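Periplasmic protein TorT (Vibrio parahaemolyticus, PDB 3O1I) is a periplasmic binding protein that probably recognises trimethylamine N-oxide and relays its presence to the membrane sensor kinase TorS. Local coordinates at residues D[115-118]-D[119-122]; D[149-152]-D[153-157]; D[245-249]-D[250-254]; D[279-282]-D[283-286]. All coordinates share one frame; numbering follows the deposited sequence.

Contact 1 of 4, residues D[115-118]-D[119-122]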
ATOM      1  N   TRP D 115       3.172  36.964   7.375  1.00 78.10           N
ATOM      2  CA  TRP D 115       1.877  36.391   7.707  1.00 77.42           C
ATOM      3  C   TRP D 115       1.158  37.036   8.879  1.00 77.78           C
ATOM      4  O   TRP D 115      -0.048  36.838   9.052  1.00 77.64           O
ATOM      5  CB  TRP D 115       2.023  34.881   7.900  1.00 76.49           C
ATOM      6  CG  TRP D 115       2.224  34.226   6.582  1.00 74.10           C
ATOM      7  CD1 TRP D 115       3.334  34.305   5.800  1.00 73.42           C
ATOM      8  CD2 TRP D 115       1.234  33.549   5.805  1.00 72.78           C
ATOM      9  NE1 TRP D 115       3.096  33.736   4.577  1.00 72.90           N
ATOM     10  CE2 TRP D 115       1.813  33.262   4.552  1.00 72.76           C
ATOM     11  CE3 TRP D 115      -0.089  33.166   6.043  1.00 71.40           C
ATOM     12  CZ2 TRP D 115       1.116  32.608   3.536  1.00 73.21           C
ATOM     13  CZ3 TRP D 115      -0.784  32.516   5.034  1.00 72.94           C
ATOM     14  CH2 TRP D 115      -0.180  32.244   3.792  1.00 73.16           C
ATOM     15  N   TYR D 116       1.895  37.816   9.668  1.00 77.38           N
ATOM     16  CA  TYR D 116       1.332  38.531  10.814  1.00 75.88           C
ATOM     17  C   TYR D 116       0.083  39.273  10.361  1.00 75.13           C
ATOM     18  O   TYR D 116      -0.931  39.288  11.054  1.00 74.64           O
ATOM     19  CB  TYR D 116       2.347  39.548  11.337  1.00 75.00           C
ATOM     20  CG  TYR D 116       1.842  40.450  12.441  1.00 74.54           C
ATOM     21  CD1 TYR D 116       2.077  40.141  13.778  1.00 74.01           C
ATOM     22  CD2 TYR D 116       1.138  41.629  12.149  1.00 74.83           C
ATOM     23  CE1 TYR D 116       1.634  40.976  14.797  1.00 73.58           C
ATOM     24  CE2 TYR D 116       0.686  42.470  13.162  1.00 72.47           C
ATOM     25  CZ  TYR D 116       0.943  42.134  14.482  1.00 72.98           C
ATOM     26  OH  TYR D 116       0.528  42.950  15.501  1.00 73.99           O
ATOM     27  N   TRP D 117       0.175  39.885   9.185  1.00 75.15           N
ATOM     28  CA  TRP D 117      -0.926  40.653   8.619  1.00 76.12           C
ATOM     29  C   TRP D 117      -1.986  39.789   7.946  1.00 73.34           C
ATOM     30  O   TRP D 117      -2.915  40.302   7.326  1.00 73.89           O
ATOM     31  CB  TRP D 117      -0.381  41.714   7.641  1.00 80.47           C
ATOM     32  CG  TRP D 117       0.546  42.680   8.323  1.00 84.17           C
ATOM     33  CD1 TRP D 117       1.911  42.599   8.399  1.00 85.13           C
ATOM     34  CD2 TRP D 117       0.165  43.774   9.159  1.00 85.86           C
ATOM     35  NE1 TRP D 117       2.400  43.569   9.242  1.00 85.71           N
ATOM     36  CE2 TRP D 117       1.349  44.304   9.724  1.00 86.75           C
ATOM     37  CE3 TRP D 117      -1.064  44.354   9.495  1.00 85.98           C
ATOM     38  CZ2 TRP D 117       1.338  45.386  10.606  1.00 87.41           C
ATOM     39  CZ3 TRP D 117      -1.077  45.426  10.371  1.00 87.24           C
ATOM     40  CH2 TRP D 117       0.118  45.933  10.918  1.00 88.14           C
ATOM     41  N   MET D 118      -1.834  38.475   8.054  1.00 70.07           N
ATOM     42  CA  MET D 118      -2.818  37.556   7.496  1.00 66.56           C
ATOM     43  C   MET D 118      -3.715  37.188   8.685  1.00 65.64           C
ATOM     44  O   MET D 118      -4.941  37.128   8.578  1.00 63.62           O
ATOM     45  CB  MET D 118      -2.125  36.320   6.932  1.00 63.69           C
ATOM     46  CG  MET D 118      -1.253  36.589   5.724  1.00 59.51           C
ATOM     47  SD  MET D 118      -2.206  36.753   4.203  1.00 57.01           S
ATOM     48  CE  MET D 118      -3.001  35.149   4.087  1.00 60.67           C
ATOM     49  N   GLY D 119      -3.076  36.959   9.827  1.00 65.14           N
ATOM     50  CA  GLY D 119      -3.811  36.641  11.032  1.00 65.63           C
ATOM     51  C   GLY D 119      -4.526  37.900  11.480  1.00 66.12           C
ATOM     52  O   GLY D 119      -5.662  37.857  11.965  1.00 66.19           O
ATOM     53  N   TYR D 120      -3.857  39.036  11.307  1.00 66.33           N
ATOM     54  CA  TYR D 120      -4.440  40.316  11.681  1.00 65.36           C
ATOM     55  C   TYR D 120      -5.670  40.556  10.817  1.00 64.28           C
ATOM     56  O   TYR D 120      -6.756  40.827  11.318  1.00 62.00           O
ATOM     57  CB  TYR D 120      -3.444  41.454  11.464  1.00 65.40           C
ATOM     58  CG  TYR D 120      -3.857  42.738  12.155  1.00 67.24           C
ATOM     59  CD1 TYR D 120      -3.470  42.998  13.473  1.00 67.01           C
ATOM     60  CD2 TYR D 120      -4.680  43.672  11.508  1.00 66.97           C
ATOM     61  CE1 TYR D 120      -3.893  44.152  14.131  1.00 66.75           C
ATOM     62  CE2 TYR D 120      -5.106  44.826  12.159  1.00 66.76           C
ATOM     63  CZ  TYR D 120      -4.709  45.057  13.469  1.00 67.28           C
ATOM     64  OH  TYR D 120      -5.135  46.192  14.121  1.00 69.17           O
ATOM     65  N   GLU D 121      -5.496  40.449   9.509  1.00 64.34           N
ATOM     66  CA  GLU D 121      -6.613  40.652   8.612  1.00 66.99           C
ATOM     67  C   GLU D 121      -7.801  39.774   8.979  1.00 67.18           C
ATOM     68  O   GLU D 121      -8.949  40.157   8.763  1.00 67.26           O
ATOM     69  CB  GLU D 121      -6.200  40.370   7.169  1.00 70.10           C
ATOM     70  CG  GLU D 121      -5.998  41.623   6.323  1.00 75.40           C
ATOM     71  CD  GLU D 121      -7.271  42.446   6.170  1.00 78.52           C
ATOM     72  OE1 GLU D 121      -8.300  41.890   5.721  1.00 79.43           O
ATOM     73  OE2 GLU D 121      -7.237  43.653   6.496  1.00 80.30           O
ATOM     74  N   ALA D 122      -7.525  38.604   9.548  1.00 67.42           N
ATOM     75  CA  ALA D 122      -8.581  37.670   9.926  1.00 67.08           C
ATOM     76  C   ALA D 122      -9.259  38.059  11.233  1.00 67.00           C
ATOM     77  O   ALA D 122     -10.487  38.001  11.347  1.00 64.79           O
ATOM     78  CB  ALA D 122      -8.011  36.272  10.034  1.00 67.41           C
TER
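Trp117 and Tyr120 meet in a local, one-turn contact in the early part of helix 116-127, where aromatic side chains gather while the backbone settles into i to i+4 bonding. Their side chains lie next to each other and point the same way. Trp117 CZ3 sits over one face of the Tyr120 ring, displaced toward its rim, with Tyr120 CD2 4.2 Å away. The planes of the two rings are 51° apart, an oblique pairing. Between the centroids of the six-membered ring of Trp117 and the ring of Tyr120 the distance is 5.3 Å. Tyr120 swings its ring out opposite its own backbone N (chi1 -165°), where CD1 comes within 4.2 Å of Tyr116 CE2; Tyr116 and Trp117 both border the ring. On Trp115, Met118 CG lies over one face of the indole, toward the rim, with the thioether chain bent beyond it. The backbone bonds run alongside: Gly119 N donates to Trp115 O at 3.1 Å, and Tyr120 N donates to Tyr116 O at 2.9 Å. Trp115 O also receives Met118 N, whereas the bonds from Glu121 N to Trp117 O and from Ala122 N to Met118 O are weak. Glu121 OE2 forms a salt bridge with Lys124. Around the helix, Tyr116 and Tyr120 pack on helix 152-163 through Thr156, Glu160 and Ala161, while Met118 and Glu121 press on Pro245 of strand 244-246.

Contact 2 of 4, residues D[149-152]-D[153-157]; sequences GGTK and PVTTG
Thr151 and Thr155 lie side by side at the entry to helix 152-163, an example of how a helix start is served through carbonyls of the residues leading into it. Thr155 N donates to Thr151 O at 2.6 Å, the first i to i+4 bond here. One residue on, Lys152 O takes two donors from Thr156: the backbone N at 3.2 Å, and a weak bond from OG1 at 3.3 Å. Thr156 can do this because its hydroxyl stands beside its own backbone N (chi1 -64°), within reach of the preceding turn. Pro153, with no N-H to offer, falls in the first turn, where N-H groups commonly have no intrahelical carbonyl partner, and a proline costs no bond there. Its ring packs instead on the glycine loop, with Pro153 CG 3.7 Å from Gly149 CA. Val154 CG2 comes down on the same loop, beside Gly149 O. The exposed Lys152 has a chain extended beyond CG. Beyond this turn, Val154 touches both Trp115, at the entry to helix 116-127, and Val226 after strand 222-225, while Thr151 touches Trp174 and Thr155 touches Leu143 after strand 137-142.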
ATOM      1  N   GLY D 149       5.171  29.481   9.933  1.00120.64           N
ATOM      2  CA  GLY D 149       4.203  30.590   9.979  1.00120.57           C
ATOM      3  C   GLY D 149       2.754  30.195  10.215  1.00120.62           C
ATOM      4  O   GLY D 149       1.817  30.807   9.696  1.00120.86           O
ATOM      5  N   GLY D 150       2.595  29.174  11.045  1.00120.96           N
ATOM      6  CA  GLY D 150       1.275  28.669  11.338  1.00120.82           C
ATOM      7  C   GLY D 150       0.934  28.871  12.790  1.00120.58           C
ATOM      8  O   GLY D 150      -0.178  28.559  13.220  1.00120.82           O
ATOM      9  N   THR D 151       1.904  29.386  13.541  1.00119.79           N
ATOM     10  CA  THR D 151       1.715  29.664  14.957  1.00118.40           C
ATOM     11  C   THR D 151       2.033  31.137  15.256  1.00116.64           C
ATOM     12  O   THR D 151       1.512  32.038  14.594  1.00117.11           O
ATOM     13  CB  THR D 151       2.601  28.746  15.861  1.00118.95           C
ATOM     14  OG1 THR D 151       2.422  27.376  15.477  1.00119.40           O
ATOM     15  CG2 THR D 151       2.200  28.885  17.344  1.00118.72           C
ATOM     16  N   LYS D 152       2.903  31.365  16.235  1.00113.90           N
ATOM     17  CA  LYS D 152       3.291  32.702  16.681  1.00110.43           C
ATOM     18  C   LYS D 152       3.324  33.793  15.605  1.00107.81           C
ATOM     19  O   LYS D 152       2.991  34.952  15.871  1.00107.45           O
ATOM     20  CB  LYS D 152       4.607  32.581  17.452  1.00110.07           C
ATOM     21  CG  LYS D 152       4.486  31.435  18.454  1.00110.31           C
ATOM     22  CD  LYS D 152       5.427  31.481  19.629  1.00111.39           C
ATOM     23  CE  LYS D 152       5.044  30.379  20.615  1.00112.09           C
ATOM     24  NZ  LYS D 152       5.938  30.316  21.800  1.00112.88           N
ATOM     25  N   PRO D 153       3.719  33.447  14.374  1.00105.27           N
ATOM     26  CA  PRO D 153       3.717  34.518  13.374  1.00102.87           C
ATOM     27  C   PRO D 153       2.275  34.994  13.151  1.00100.11           C
ATOM     28  O   PRO D 153       1.950  36.159  13.367  1.00 99.20           O
ATOM     29  CB  PRO D 153       4.297  33.834  12.143  1.00104.18           C
ATOM     30  CG  PRO D 153       5.257  32.845  12.745  1.00104.96           C
ATOM     31  CD  PRO D 153       4.470  32.272  13.896  1.00104.79           C
ATOM     32  N   VAL D 154       1.418  34.064  12.732  1.00 97.33           N
ATOM     33  CA  VAL D 154       0.002  34.335  12.483  1.00 94.08           C
ATOM     34  C   VAL D 154      -0.781  34.558  13.775  1.00 92.23           C
ATOM     35  O   VAL D 154      -1.686  35.391  13.831  1.00 91.02           O
ATOM     36  CB  VAL D 154      -0.658  33.173  11.716  1.00 93.13           C
ATOM     37  CG1 VAL D 154      -2.171  33.290  11.775  1.00 93.22           C
ATOM     38  CG2 VAL D 154      -0.206  33.191  10.281  1.00 92.72           C
ATOM     39  N   THR D 155      -0.438  33.794  14.805  1.00 90.06           N
ATOM     40  CA  THR D 155      -1.098  33.916  16.095  1.00 88.81           C
ATOM     41  C   THR D 155      -1.049  35.364  16.577  1.00 86.91           C
ATOM     42  O   THR D 155      -2.072  36.040  16.612  1.00 87.14           O
ATOM     43  CB  THR D 155      -0.434  32.998  17.161  1.00 89.67           C
ATOM     44  OG1 THR D 155      -0.601  31.628  16.779  1.00 89.71           O
ATOM     45  CG2 THR D 155      -1.064  33.213  18.539  1.00 89.53           C
ATOM     46  N   THR D 156       0.137  35.842  16.940  1.00 84.86           N
ATOM     47  CA  THR D 156       0.275  37.214  17.417  1.00 83.21           C
ATOM     48  C   THR D 156      -0.431  38.183  16.473  1.00 80.71           C
ATOM     49  O   THR D 156      -1.014  39.168  16.911  1.00 78.51           O
ATOM     50  CB  THR D 156       1.763  37.610  17.570  1.00 84.01           C
ATOM     51  OG1 THR D 156       2.368  36.789  18.579  1.00 83.87           O
ATOM     52  CG2 THR D 156       1.891  39.074  17.980  1.00 83.82           C
ATOM     53  N   GLY D 157      -0.375  37.891  15.178  1.00 79.63           N
ATOM     54  CA  GLY D 157      -1.053  38.728  14.205  1.00 78.14           C
ATOM     55  C   GLY D 157      -2.539  38.683  14.514  1.00 77.66           C
ATOM     56  O   GLY D 157      -3.156  39.714  14.762  1.00 77.25           O
TER

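Contact 3 of 4, residues D[245-249]-D[250-254]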
ATOM      1  N   PRO D 245      -8.192  36.197   4.130  1.00 67.92           N
ATOM      2  CA  PRO D 245      -7.221  37.144   3.584  1.00 67.57           C
ATOM      3  C   PRO D 245      -6.402  36.483   2.481  1.00 68.44           C
ATOM      4  O   PRO D 245      -5.788  35.452   2.715  1.00 69.54           O
ATOM      5  CB  PRO D 245      -6.356  37.477   4.793  1.00 67.26           C
ATOM      6  CG  PRO D 245      -6.340  36.188   5.543  1.00 65.76           C
ATOM      7  CD  PRO D 245      -7.807  35.801   5.499  1.00 67.48           C
ATOM      8  N   THR D 246      -6.387  37.067   1.286  1.00 69.32           N
ATOM      9  CA  THR D 246      -5.611  36.509   0.181  1.00 70.09           C
ATOM     10  C   THR D 246      -4.274  37.228   0.051  1.00 70.49           C
ATOM     11  O   THR D 246      -4.246  38.452  -0.100  1.00 70.46           O
ATOM     12  CB  THR D 246      -6.339  36.672  -1.150  1.00 70.54           C
ATOM     13  OG1 THR D 246      -5.506  36.195  -2.211  1.00 71.18           O
ATOM     14  CG2 THR D 246      -6.643  38.128  -1.397  1.00 72.28           C
ATOM     15  N   ASP D 247      -3.176  36.473   0.111  1.00 70.74           N
ATOM     16  CA  ASP D 247      -1.843  37.057  -0.012  1.00 69.61           C
ATOM     17  C   ASP D 247      -1.340  36.897  -1.439  1.00 69.14           C
ATOM     18  O   ASP D 247      -0.140  36.813  -1.691  1.00 68.49           O
ATOM     19  CB  ASP D 247      -0.868  36.434   1.011  1.00 69.77           C
ATOM     20  CG  ASP D 247      -0.383  35.034   0.626  1.00 70.65           C
ATOM     21  OD1 ASP D 247      -1.029  34.352  -0.204  1.00 72.63           O
ATOM     22  OD2 ASP D 247       0.658  34.612   1.181  1.00 67.79           O
ATOM     23  N   LYS D 248      -2.298  36.863  -2.362  1.00 70.56           N
ATOM     24  CA  LYS D 248      -2.038  36.752  -3.790  1.00 72.17           C
ATOM     25  C   LYS D 248      -0.810  35.918  -4.075  1.00 72.89           C
ATOM     26  O   LYS D 248       0.317  36.410  -4.026  1.00 72.54           O
ATOM     27  CB  LYS D 248      -1.880  38.154  -4.397  1.00 72.52           C
ATOM     28  CG  LYS D 248      -3.142  39.001  -4.330  1.00 72.27           C
ATOM     29  CD  LYS D 248      -2.849  40.459  -4.586  1.00 73.05           C
ATOM     30  CE  LYS D 248      -3.887  41.326  -3.896  1.00 74.44           C
ATOM     31  NZ  LYS D 248      -3.363  42.665  -3.502  1.00 71.93           N
ATOM     32  N   MET D 249      -1.049  34.646  -4.379  1.00 74.36           N
ATOM     33  CA  MET D 249       0.015  33.689  -4.668  1.00 73.35           C
ATOM     34  C   MET D 249       0.551  33.783  -6.101  1.00 72.32           C
ATOM     35  O   MET D 249       1.755  33.967  -6.315  1.00 70.96           O
ATOM     36  CB  MET D 249      -0.488  32.267  -4.397  1.00 73.84           C
ATOM     37  CG  MET D 249      -1.036  32.034  -2.994  1.00 73.47           C
ATOM     38  SD  MET D 249      -2.826  32.149  -2.885  1.00 73.00           S
ATOM     39  CE  MET D 249      -3.023  32.819  -1.257  1.00 71.78           C
ATOM     40  N   VAL D 250      -0.344  33.634  -7.076  1.00 71.81           N
ATOM     41  CA  VAL D 250       0.042  33.708  -8.480  1.00 72.00           C
ATOM     42  C   VAL D 250       0.999  34.869  -8.689  1.00 74.09           C
ATOM     43  O   VAL D 250       2.002  34.740  -9.383  1.00 74.80           O
ATOM     44  CB  VAL D 250      -1.168  33.914  -9.399  1.00 69.77           C
ATOM     45  CG1 VAL D 250      -0.690  34.145 -10.819  1.00 68.76           C
ATOM     46  CG2 VAL D 250      -2.084  32.701  -9.342  1.00 67.38           C
ATOM     47  N   GLN D 251       0.692  36.006  -8.082  1.00 76.41           N
ATOM     48  CA  GLN D 251       1.550  37.176  -8.207  1.00 77.74           C
ATOM     49  C   GLN D 251       2.832  37.021  -7.399  1.00 76.60           C
ATOM     50  O   GLN D 251       3.883  37.500  -7.823  1.00 77.46           O
ATOM     51  CB  GLN D 251       0.806  38.427  -7.746  1.00 79.77           C
ATOM     52  CG  GLN D 251       1.661  39.677  -7.689  1.00 81.30           C
ATOM     53  CD  GLN D 251       0.830  40.923  -7.488  1.00 81.95           C
ATOM     54  OE1 GLN D 251       0.296  41.165  -6.403  1.00 81.49           O
ATOM     55  NE2 GLN D 251       0.699  41.718  -8.547  1.00 82.59           N
ATOM     56  N   GLN D 252       2.742  36.359  -6.242  1.00 74.75           N
ATOM     57  CA  GLN D 252       3.906  36.160  -5.386  1.00 72.17           C
ATOM     58  C   GLN D 252       4.946  35.378  -6.163  1.00 70.56           C
ATOM     59  O   GLN D 252       6.141  35.442  -5.871  1.00 69.15           O
ATOM     60  CB  GLN D 252       3.520  35.416  -4.106  1.00 70.97           C
ATOM     61  CG  GLN D 252       4.378  35.821  -2.922  1.00 72.52           C
ATOM     62  CD  GLN D 252       3.816  35.360  -1.592  1.00 73.17           C
ATOM     63  OE1 GLN D 252       2.608  35.411  -1.369  1.00 73.59           O
ATOM     64  NE2 GLN D 252       4.694  34.926  -0.688  1.00 72.11           N
ATOM     65  N   GLY D 253       4.476  34.650  -7.169  1.00 69.36           N
ATOM     66  CA  GLY D 253       5.370  33.879  -8.003  1.00 68.70           C
ATOM     67  C   GLY D 253       6.029  34.790  -9.017  1.00 68.49           C
ATOM     68  O   GLY D 253       7.260  34.859  -9.102  1.00 67.03           O
ATOM     69  N   ARG D 254       5.201  35.495  -9.787  1.00 68.89           N
ATOM     70  CA  ARG D 254       5.681  36.428 -10.806  1.00 68.70           C
ATOM     71  C   ARG D 254       6.775  37.299 -10.210  1.00 69.20           C
ATOM     72  O   ARG D 254       7.815  37.522 -10.821  1.00 69.62           O
ATOM     73  CB  ARG D 254       4.532  37.310 -11.299  1.00 67.53           C
ATOM     74  CG  ARG D 254       3.441  36.579 -12.073  1.00 66.44           C
ATOM     75  CD  ARG D 254       2.209  37.473 -12.264  1.00 64.64           C
ATOM     76  NE  ARG D 254       1.153  36.844 -13.058  1.00 65.01           N
ATOM     77  CZ  ARG D 254       1.260  36.562 -14.355  1.00 66.73           C
ATOM     78  NH1 ARG D 254       2.381  36.855 -15.009  1.00 69.30           N
ATOM     79  NH2 ARG D 254       0.248  35.995 -15.003  1.00 64.39           N
TER
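Lys248 lays its aliphatic chain alongside Gln251, both pointing the same way, with Lys248 CD 3.7 Å from Gln251 OE1. The lysine chain is extended beyond CG, which carries its ammonium group past the glutamine to a hydrogen bond with the carbonyl oxygen of Ile276. On another side of the same turn, the side chains of Asp247 and Gln252 cross, with carboxylate and amide planes 81° apart. A chi1 of 76° puts Asp247 CG between its backbone N and carbonyl carbon, bringing the carboxylate near the Gln252 amide. Gln252 CB, meanwhile, sits on the turn itself, 3.2 Å from Met249 O and 3.4 Å from Lys248 O. The backbone here passes from strand 244-246 into helix 249-263. An ST turn makes the bend: Lys248 N donates to Thr246 OG1 at 3.3 Å, and that hydroxyl is also hydrogen-bonded to Ser293 OG. The helix bonding that follows is modest, with a weak link from Gln252 N to Lys248 O at 3.3 Å and a less certain one from Gly253 N to Met249 O. Asp247 and Met249 touch Tyr19 of helix 18-32, while Asp247 also touches Trp115. In this buried junction the Thr246 hydroxyl is thus met by Lys248 N and Ser293 OG, and the lysine charge finds a neutral main-chain oxygen, which probably helps to make its burial tolerable where strand becomes helix.

Contact 4 of 4, residues D[279-282]-D[283-286]; sequences PLTP and KTLH
The chain reversal between strand 278-280 and helix 287-291 brings Thr281 and Thr284 together, and it includes an inverse gamma turn centred on Leu285. The end-to-end directions of 279-282 and 283-286 are 131° apart. Across the bend the two threonine side chains meet obliquely and their OG1 atoms form a hydrogen bond; its modelled length is very short and doubtful. Thr281 OG1 takes its place between the backbone N and carbonyl carbon (chi1 82°), which places it beside Thr284. It also holds a water at 2.7 Å, and the same water accepts from Lys283 N at 3.0 Å, bridging the turn. Another side of the loop is apolar. Leu280 and Leu285 cross at about a right angle, with Leu280 CD2 3.5 Å from Leu285 CD2. Leu285 CG lies 3.3 Å from Thr281 O, close to the strand end. Thr284 O accepts from Lys278 NZ and, weakly, from His286 N, the residue at the N-cap of the following helix. The water between Thr281 OG1 and Lys283 N and the packing of Leu280 on Leu285 probably both help to fix this surface bend, one through polar atoms and the other through apolar ones.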
ATOM      1  N   PRO D 279      -8.374  41.752   1.686  1.00 80.50           N
ATOM      2  CA  PRO D 279      -9.502  41.147   2.410  1.00 78.87           C
ATOM      3  C   PRO D 279     -10.545  40.621   1.436  1.00 78.01           C
ATOM      4  O   PRO D 279     -10.917  41.328   0.501  1.00 78.46           O
ATOM      5  CB  PRO D 279     -10.056  42.311   3.225  1.00 78.32           C
ATOM      6  CG  PRO D 279      -8.884  43.205   3.406  1.00 78.71           C
ATOM      7  CD  PRO D 279      -8.239  43.171   2.052  1.00 80.29           C
ATOM      8  N   LEU D 280     -11.012  39.393   1.650  1.00 77.11           N
ATOM      9  CA  LEU D 280     -12.027  38.794   0.780  1.00 76.90           C
ATOM     10  C   LEU D 280     -13.263  38.334   1.547  1.00 76.27           C
ATOM     11  O   LEU D 280     -13.160  37.819   2.665  1.00 76.06           O
ATOM     12  CB  LEU D 280     -11.458  37.596   0.012  1.00 78.19           C
ATOM     13  CG  LEU D 280     -10.677  37.806  -1.287  1.00 79.25           C
ATOM     14  CD1 LEU D 280     -10.260  36.448  -1.847  1.00 80.14           C
ATOM     15  CD2 LEU D 280     -11.539  38.532  -2.298  1.00 79.40           C
ATOM     16  N   THR D 281     -14.430  38.519   0.933  1.00 75.05           N
ATOM     17  CA  THR D 281     -15.698  38.127   1.536  1.00 74.41           C
ATOM     18  C   THR D 281     -16.562  37.541   0.435  1.00 73.26           C
ATOM     19  O   THR D 281     -16.251  37.680  -0.741  1.00 73.08           O
ATOM     20  CB  THR D 281     -16.441  39.321   2.134  1.00 75.93           C
ATOM     21  OG1 THR D 281     -17.156  39.996   1.092  1.00 78.39           O
ATOM     22  CG2 THR D 281     -15.464  40.285   2.797  1.00 76.45           C
ATOM     23  N   PRO D 282     -17.675  36.895   0.805  1.00 73.39           N
ATOM     24  CA  PRO D 282     -18.617  36.261  -0.128  1.00 74.52           C
ATOM     25  C   PRO D 282     -19.014  37.069  -1.364  1.00 76.10           C
ATOM     26  O   PRO D 282     -19.395  36.505  -2.398  1.00 74.97           O
ATOM     27  CB  PRO D 282     -19.809  35.946   0.762  1.00 74.78           C
ATOM     28  CG  PRO D 282     -19.158  35.658   2.082  1.00 74.23           C
ATOM     29  CD  PRO D 282     -18.157  36.770   2.191  1.00 72.77           C
ATOM     30  N   LYS D 283     -18.939  38.390  -1.254  1.00 77.30           N
ATOM     31  CA  LYS D 283     -19.294  39.264  -2.366  1.00 77.72           C
ATOM     32  C   LYS D 283     -18.109  40.157  -2.745  1.00 77.50           C
ATOM     33  O   LYS D 283     -18.048  40.678  -3.857  1.00 77.92           O
ATOM     34  CB  LYS D 283     -20.504  40.127  -1.992  1.00 77.72           C
ATOM     35  CG  LYS D 283     -21.787  39.348  -1.721  1.00 76.47           C
ATOM     36  CD  LYS D 283     -22.901  40.297  -1.299  1.00 77.72           C
ATOM     37  CE  LYS D 283     -24.232  39.581  -1.145  1.00 79.68           C
ATOM     38  NZ  LYS D 283     -25.352  40.516  -0.819  1.00 81.14           N
ATOM     39  N   THR D 284     -17.173  40.317  -1.810  1.00 76.05           N
ATOM     40  CA  THR D 284     -15.971  41.132  -2.002  1.00 73.98           C
ATOM     41  C   THR D 284     -14.936  40.421  -2.886  1.00 73.61           C
ATOM     42  O   THR D 284     -13.732  40.667  -2.773  1.00 72.79           O
ATOM     43  CB  THR D 284     -15.298  41.437  -0.647  1.00 72.84           C
ATOM     44  OG1 THR D 284     -16.255  42.015   0.243  1.00 73.12           O
ATOM     45  CG2 THR D 284     -14.157  42.410  -0.819  1.00 74.73           C
ATOM     46  N   LEU D 285     -15.405  39.561  -3.783  1.00 73.51           N
ATOM     47  CA  LEU D 285     -14.497  38.808  -4.642  1.00 74.37           C
ATOM     48  C   LEU D 285     -14.105  39.482  -5.944  1.00 75.47           C
ATOM     49  O   LEU D 285     -14.480  39.021  -7.020  1.00 73.98           O
ATOM     50  CB  LEU D 285     -15.096  37.431  -4.948  1.00 74.10           C
ATOM     51  CG  LEU D 285     -15.466  36.579  -3.724  1.00 72.45           C
ATOM     52  CD1 LEU D 285     -15.942  35.221  -4.185  1.00 70.40           C
ATOM     53  CD2 LEU D 285     -14.267  36.440  -2.790  1.00 70.46           C
ATOM     54  N   HIS D 286     -13.328  40.558  -5.840  1.00 78.63           N
ATOM     55  CA  HIS D 286     -12.869  41.309  -7.013  1.00 81.25           C
ATOM     56  C   HIS D 286     -12.026  40.424  -7.936  1.00 81.82           C
ATOM     57  O   HIS D 286     -10.962  39.946  -7.538  1.00 82.50           O
ATOM     58  CB  HIS D 286     -12.030  42.522  -6.576  1.00 82.70           C
ATOM     59  CG  HIS D 286     -12.757  43.480  -5.682  1.00 83.82           C
ATOM     60  ND1 HIS D 286     -13.978  44.030  -6.011  1.00 84.16           N
ATOM     61  CD2 HIS D 286     -12.421  44.004  -4.479  1.00 84.54           C
ATOM     62  CE1 HIS D 286     -14.361  44.852  -5.050  1.00 84.54           C
ATOM     63  NE2 HIS D 286     -13.435  44.854  -4.108  1.00 84.61           N
TER
HETATM   64  O   HOH W   1     -19.756  39.335   1.431  1.00 60.72           O

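Overall arrangement
The four contacts differ in burial and in chemistry. Contact 3 is the buried one, contacts 1 and 2 are partly buried, and contact 4 lies at the surface. Contacts 1 and 2 belong to helices 116-127 and 152-163, which pack together; the first relies on aromatic rings, the second on carbonyls and hydroxyls. Contacts 3 and 4 share the antiparallel pair 244-246 and 278-280, where Thr246 meets Leu280, yet in contact 3 the Lys248 ammonium and the Thr246 hydroxyl have partners within the protein, whereas contact 4 uses a water. Contact 1 also reaches contact 3 through Trp115 and Met118 at Asp247, whereas contact 2 stays about 8 Å from contact 3 at the nearest atoms.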